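Local coordinates for Tol-Pal system protein TolB (Acinetobacter baumannii, PDB 7MX5), which is a periplasmic component of the Tol-Pal system, which probably aids outer membrane invagination during cell division and helps preserve outer membrane integrity, at residues K251-A263 against A271-Q283. Numbering follows the deposited sequence.
Sequences KRMTNDSGIDTEA and AFIFTSDRGGSPQ
Thr261 to Ala263 run antiparallel to strand 271-276, with CA atoms 5.1 Å apart at Thr261 and Thr275, and two CA-H...O contacts, Phe274 CA to Glu262 O and Ala263 CA to Ile273 O, join the backbones. The example illustrates how side chains can fasten a connecting loop to a strand where the two segments share no conventional backbone hydrogen bond. Thr261 OG1, turned anti to its own N (chi1 -175°), donates to Thr275 O over 2.6 Å, in the carbonyl plane and on a lone pair. At the strand's end the Ser276 hydroxyl gives a hydrogen bond to Asn255 OD1, whose position is less sure, and accepts from Arg278 N at 3.2 Å in an ST turn. Next to it, a weak but nearly straight bond leads from Asp277 N to Ser257 OG. Ile259 lays CG1 against Asp277 CB (3.6 Å) and sets its CD1 methyl against both Thr275 CG2 and Pro282 CB. The Asn255 amide is turned nearly parallel to the Arg278 guanidinium, 11° between planes, with ND2 near the edge of that group; ND2 also meets the Phe274 ring at the edge, and Arg278 makes a cation-pi contact with Tyr285. Farther along, Ala263 CB sits 3.6 Å from Phe272 CD1, while Met253 CE reaches CE2 of the same ring at 3.8 Å. Glu262 and Thr275 point the same way, and both bond to Arg306, by a salt bridge and through its backbone N respectively. Leaving strand 249-252, the last of one four-stranded antiparallel sheet, the chain crosses here to strand 263-265, the first of the next: the blade-to-blade connection of a beta-propeller, within a WD40-like repeat of TolB.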
loop_
_atom_site.group_PDB
_atom_site.type_symbol
_atom_site.label_atom_id
_atom_site.label_comp_id
_atom_site.label_asym_id
_atom_site.label_seq_id
_atom_site.Cartn_x
_atom_site.Cartn_y
_atom_site.Cartn_z
ATOM N N LYS A 251 15.915 -11.289 -21.815
ATOM C CA LYS A 251 17.072 -10.597 -22.371
ATOM C C LYS A 251 17.319 -9.333 -21.558
ATOM O O LYS A 251 16.371 -8.684 -21.107
ATOM C CB LYS A 251 16.880 -10.268 -23.856
ATOM C CG LYS A 251 17.986 -10.829 -24.747
ATOM C CD LYS A 251 19.347 -10.256 -24.369
ATOM C CE LYS A 251 20.268 -11.317 -23.776
ATOM N NZ LYS A 251 21.532 -11.466 -24.547
ATOM N N ARG A 252 18.592 -8.987 -21.390
ATOM C CA ARG A 252 19.027 -8.038 -20.377
ATOM C C ARG A 252 18.950 -6.594 -20.865
ATOM O O ARG A 252 18.866 -6.314 -22.063
ATOM C CB ARG A 252 20.451 -8.364 -19.931
ATOM C CG ARG A 252 21.522 -8.115 -20.963
ATOM C CD ARG A 252 22.836 -7.837 -20.267
ATOM N NE ARG A 252 22.881 -6.479 -19.745
ATOM C CZ ARG A 252 23.558 -5.487 -20.305
ATOM N NH1 ARG A 252 24.285 -5.676 -21.394
ATOM N NH2 ARG A 252 23.506 -4.276 -19.759
ATOM N N MET A 253 18.990 -5.669 -19.901
ATOM C CA MET A 253 18.801 -4.255 -20.198
ATOM C C MET A 253 19.910 -3.354 -19.659
ATOM O O MET A 253 20.572 -2.671 -20.447
ATOM C CB MET A 253 17.442 -3.780 -19.674
ATOM C CG MET A 253 16.357 -4.843 -19.704
ATOM S SD MET A 253 15.411 -4.777 -21.238
ATOM C CE MET A 253 14.193 -3.541 -20.816
ATOM N N THR A 254 20.089 -3.284 -18.344
ATOM C CA THR A 254 21.036 -2.283 -17.863
ATOM C C THR A 254 22.206 -2.523 -16.912
ATOM O O THR A 254 23.301 -2.903 -17.327
ATOM C CB THR A 254 20.295 -1.045 -17.272
ATOM O OG1 THR A 254 18.921 -1.018 -17.685
ATOM C CG2 THR A 254 20.976 0.243 -17.711
ATOM N N ASN A 255 21.946 -2.290 -15.632
ATOM C CA ASN A 255 23.013 -2.232 -14.641
ATOM C C ASN A 255 24.010 -3.252 -14.119
ATOM O O ASN A 255 23.689 -4.115 -13.325
ATOM C CB ASN A 255 22.577 -1.375 -13.487
ATOM C CG ASN A 255 23.251 -0.060 -13.518
ATOM O OD1 ASN A 255 23.828 0.374 -12.545
ATOM N ND2 ASN A 255 23.244 0.552 -14.668
ATOM N N ASP A 256 25.254 -3.098 -14.557
ATOM C CA ASP A 256 26.313 -3.907 -13.976
ATOM C C ASP A 256 27.177 -2.991 -13.111
ATOM O O ASP A 256 28.342 -2.726 -13.415
ATOM C CB ASP A 256 27.125 -4.565 -15.108
ATOM C CG ASP A 256 28.081 -5.636 -14.618
ATOM O OD1 ASP A 256 28.567 -5.543 -13.472
ATOM O OD2 ASP A 256 28.361 -6.572 -15.397
ATOM N N SER A 257 26.590 -2.487 -12.022
ATOM C CA SER A 257 27.160 -1.357 -11.296
ATOM C C SER A 257 27.732 -1.704 -9.927
ATOM O O SER A 257 28.224 -0.803 -9.238
ATOM C CB SER A 257 26.112 -0.251 -11.134
ATOM O OG SER A 257 24.996 -0.706 -10.388
ATOM N N GLY A 258 27.679 -2.963 -9.504
ATOM C CA GLY A 258 28.317 -3.364 -8.267
ATOM C C GLY A 258 27.464 -3.278 -7.020
ATOM O O GLY A 258 27.970 -3.559 -5.925
ATOM N N ILE A 259 26.195 -2.886 -7.137
ATOM C CA ILE A 259 25.257 -2.918 -6.024
ATOM C C ILE A 259 24.007 -3.661 -6.478
ATOM O O ILE A 259 23.786 -3.885 -7.669
ATOM C CB ILE A 259 24.889 -1.508 -5.510
ATOM C CG1 ILE A 259 24.289 -0.665 -6.637
ATOM C CG2 ILE A 259 26.105 -0.823 -4.901
ATOM C CD1 ILE A 259 23.463 0.506 -6.147
ATOM N N ASP A 260 23.186 -4.048 -5.506
ATOM C CA ASP A 260 21.926 -4.710 -5.808
ATOM C C ASP A 260 20.889 -3.684 -6.240
ATOM O O ASP A 260 20.756 -2.618 -5.632
ATOM C CB ASP A 260 21.424 -5.495 -4.597
ATOM C CG ASP A 260 20.934 -6.882 -4.968
ATOM O OD1 ASP A 260 20.001 -6.985 -5.792
ATOM O OD2 ASP A 260 21.485 -7.871 -4.438
ATOM N N THR A 261 20.151 -4.010 -7.298
ATOM C CA THR A 261 19.213 -3.083 -7.908
ATOM C C THR A 261 17.848 -3.739 -8.063
ATOM O O THR A 261 17.705 -4.962 -7.986
ATOM C CB THR A 261 19.714 -2.600 -9.276
ATOM O OG1 THR A 261 18.824 -1.599 -9.787
ATOM C CG2 THR A 261 19.789 -3.761 -10.255
ATOM N N GLU A 262 16.837 -2.896 -8.273
ATOM C CA GLU A 262 15.467 -3.330 -8.501
ATOM C C GLU A 262 14.832 -2.419 -9.541
ATOM O O GLU A 262 15.004 -1.199 -9.490
ATOM C CB GLU A 262 14.632 -3.305 -7.209
ATOM C CG GLU A 262 15.310 -3.924 -5.994
ATOM C CD GLU A 262 16.130 -2.918 -5.209
ATOM O OE1 GLU A 262 16.133 -1.727 -5.587
ATOM O OE2 GLU A 262 16.775 -3.321 -4.219
ATOM N N ALA A 263 14.098 -3.015 -10.477
ATOM C CA ALA A 263 13.449 -2.281 -11.554
ATOM C C ALA A 263 11.945 -2.229 -11.320
ATOM O O ALA A 263 11.333 -3.228 -10.932
ATOM C CB ALA A 263 13.746 -2.922 -12.911
ATOM N N ALA A 271 8.494 3.331 -19.645
ATOM C CA ALA A 271 9.829 3.246 -19.070
ATOM C C ALA A 271 9.763 2.467 -17.765
ATOM O O ALA A 271 8.700 2.007 -17.340
ATOM C CB ALA A 271 10.411 4.645 -18.851
ATOM N N PHE A 272 10.926 2.316 -17.133
ATOM C CA PHE A 272 11.020 1.811 -15.772
ATOM C C PHE A 272 12.167 2.521 -15.068
ATOM O O PHE A 272 13.092 3.034 -15.702
ATOM C CB PHE A 272 11.211 0.283 -15.730
ATOM C CG PHE A 272 12.554 -0.193 -16.222
ATOM C CD1 PHE A 272 13.641 -0.273 -15.363
ATOM C CD2 PHE A 272 12.719 -0.599 -17.535
ATOM C CE1 PHE A 272 14.870 -0.720 -15.812
ATOM C CE2 PHE A 272 13.944 -1.052 -17.987
ATOM C CZ PHE A 272 15.020 -1.110 -17.126
ATOM N N ILE A 273 12.094 2.551 -13.741
ATOM C CA ILE A 273 13.125 3.167 -12.921
ATOM C C ILE A 273 13.898 2.071 -12.200
ATOM O O ILE A 273 13.423 0.944 -12.027
ATOM C CB ILE A 273 12.542 4.185 -11.918
ATOM C CG1 ILE A 273 11.741 3.469 -10.831
ATOM C CG2 ILE A 273 11.678 5.209 -12.639
ATOM C CD1 ILE A 273 11.410 4.348 -9.646
ATOM N N PHE A 274 15.111 2.415 -11.773
ATOM C CA PHE A 274 15.993 1.443 -11.143
ATOM C C PHE A 274 17.101 2.176 -10.402
ATOM O O PHE A 274 17.385 3.346 -10.667
ATOM C CB PHE A 274 16.585 0.470 -12.171
ATOM C CG PHE A 274 17.470 1.129 -13.191
ATOM C CD1 PHE A 274 16.929 1.887 -14.218
ATOM C CD2 PHE A 274 18.846 0.995 -13.119
ATOM C CE1 PHE A 274 17.742 2.495 -15.153
ATOM C CE2 PHE A 274 19.664 1.602 -14.050
ATOM C CZ PHE A 274 19.110 2.354 -15.069
ATOM N N THR A 275 17.721 1.462 -9.466
ATOM C CA THR A 275 18.845 1.980 -8.698
ATOM C C THR A 275 20.151 1.618 -9.391
ATOM O O THR A 275 20.279 0.539 -9.976
ATOM C CB THR A 275 18.825 1.419 -7.275
ATOM O OG1 THR A 275 17.605 1.801 -6.627
ATOM C CG2 THR A 275 20.009 1.935 -6.468
ATOM N N SER A 276 21.122 2.527 -9.325
ATOM C CA SER A 276 22.361 2.348 -10.063
ATOM C C SER A 276 23.518 2.994 -9.316
ATOM O O SER A 276 23.366 4.072 -8.734
ATOM C CB SER A 276 22.243 2.954 -11.462
ATOM O OG SER A 276 23.473 2.836 -12.150
ATOM N N ASP A 277 24.676 2.331 -9.346
ATOM C CA ASP A 277 25.911 2.865 -8.787
ATOM C C ASP A 277 26.904 3.267 -9.873
ATOM O O ASP A 277 28.094 3.443 -9.590
ATOM C CB ASP A 277 26.551 1.850 -7.838
ATOM C CG ASP A 277 27.439 2.502 -6.791
ATOM O OD1 ASP A 277 26.906 3.235 -5.931
ATOM O OD2 ASP A 277 28.668 2.284 -6.828
ATOM N N ARG A 278 26.436 3.421 -11.115
ATOM C CA ARG A 278 27.334 3.720 -12.227
ATOM C C ARG A 278 27.982 5.093 -12.105
ATOM O O ARG A 278 28.993 5.346 -12.768
ATOM C CB ARG A 278 26.581 3.618 -13.553
ATOM C CG ARG A 278 25.431 4.601 -13.697
ATOM C CD ARG A 278 25.091 4.837 -15.156
ATOM N NE ARG A 278 24.096 3.890 -15.644
ATOM C CZ ARG A 278 23.620 3.877 -16.882
ATOM N NH1 ARG A 278 24.013 4.763 -17.783
ATOM N NH2 ARG A 278 22.730 2.950 -17.224
ATOM N N GLY A 279 27.430 5.980 -11.284
ATOM C CA GLY A 279 28.009 7.283 -11.050
ATOM C C GLY A 279 28.870 7.393 -9.815
ATOM O O GLY A 279 29.327 8.494 -9.491
ATOM N N GLY A 280 29.115 6.287 -9.114
ATOM C CA GLY A 280 29.882 6.296 -7.888
ATOM C C GLY A 280 29.052 6.338 -6.624
ATOM O O GLY A 280 29.617 6.228 -5.528
ATOM N N SER A 281 27.737 6.495 -6.743
ATOM C CA SER A 281 26.835 6.542 -5.603
ATOM C C SER A 281 25.477 6.032 -6.052
ATOM O O SER A 281 25.092 6.240 -7.209
ATOM C CB SER A 281 26.709 7.964 -5.038
ATOM O OG SER A 281 26.016 8.809 -5.941
ATOM N N PRO A 282 24.732 5.358 -5.173
ATOM C CA PRO A 282 23.417 4.824 -5.565
ATOM C C PRO A 282 22.442 5.947 -5.890
ATOM O O PRO A 282 22.122 6.778 -5.037
ATOM C CB PRO A 282 22.971 4.022 -4.334
ATOM C CG PRO A 282 24.192 3.844 -3.495
ATOM C CD PRO A 282 25.118 4.971 -3.806
ATOM N N GLN A 283 21.975 5.967 -7.136
ATOM C CA GLN A 283 20.991 6.934 -7.595
ATOM C C GLN A 283 19.888 6.205 -8.350
ATOM O O GLN A 283 20.036 5.044 -8.741
ATOM C CB GLN A 283 21.625 8.009 -8.491
ATOM C CG GLN A 283 22.684 8.859 -7.805
ATOM C CD GLN A 283 22.146 9.619 -6.606
ATOM O OE1 GLN A 283 20.950 9.897 -6.512
ATOM N NE2 GLN A 283 23.035 9.963 -5.680
#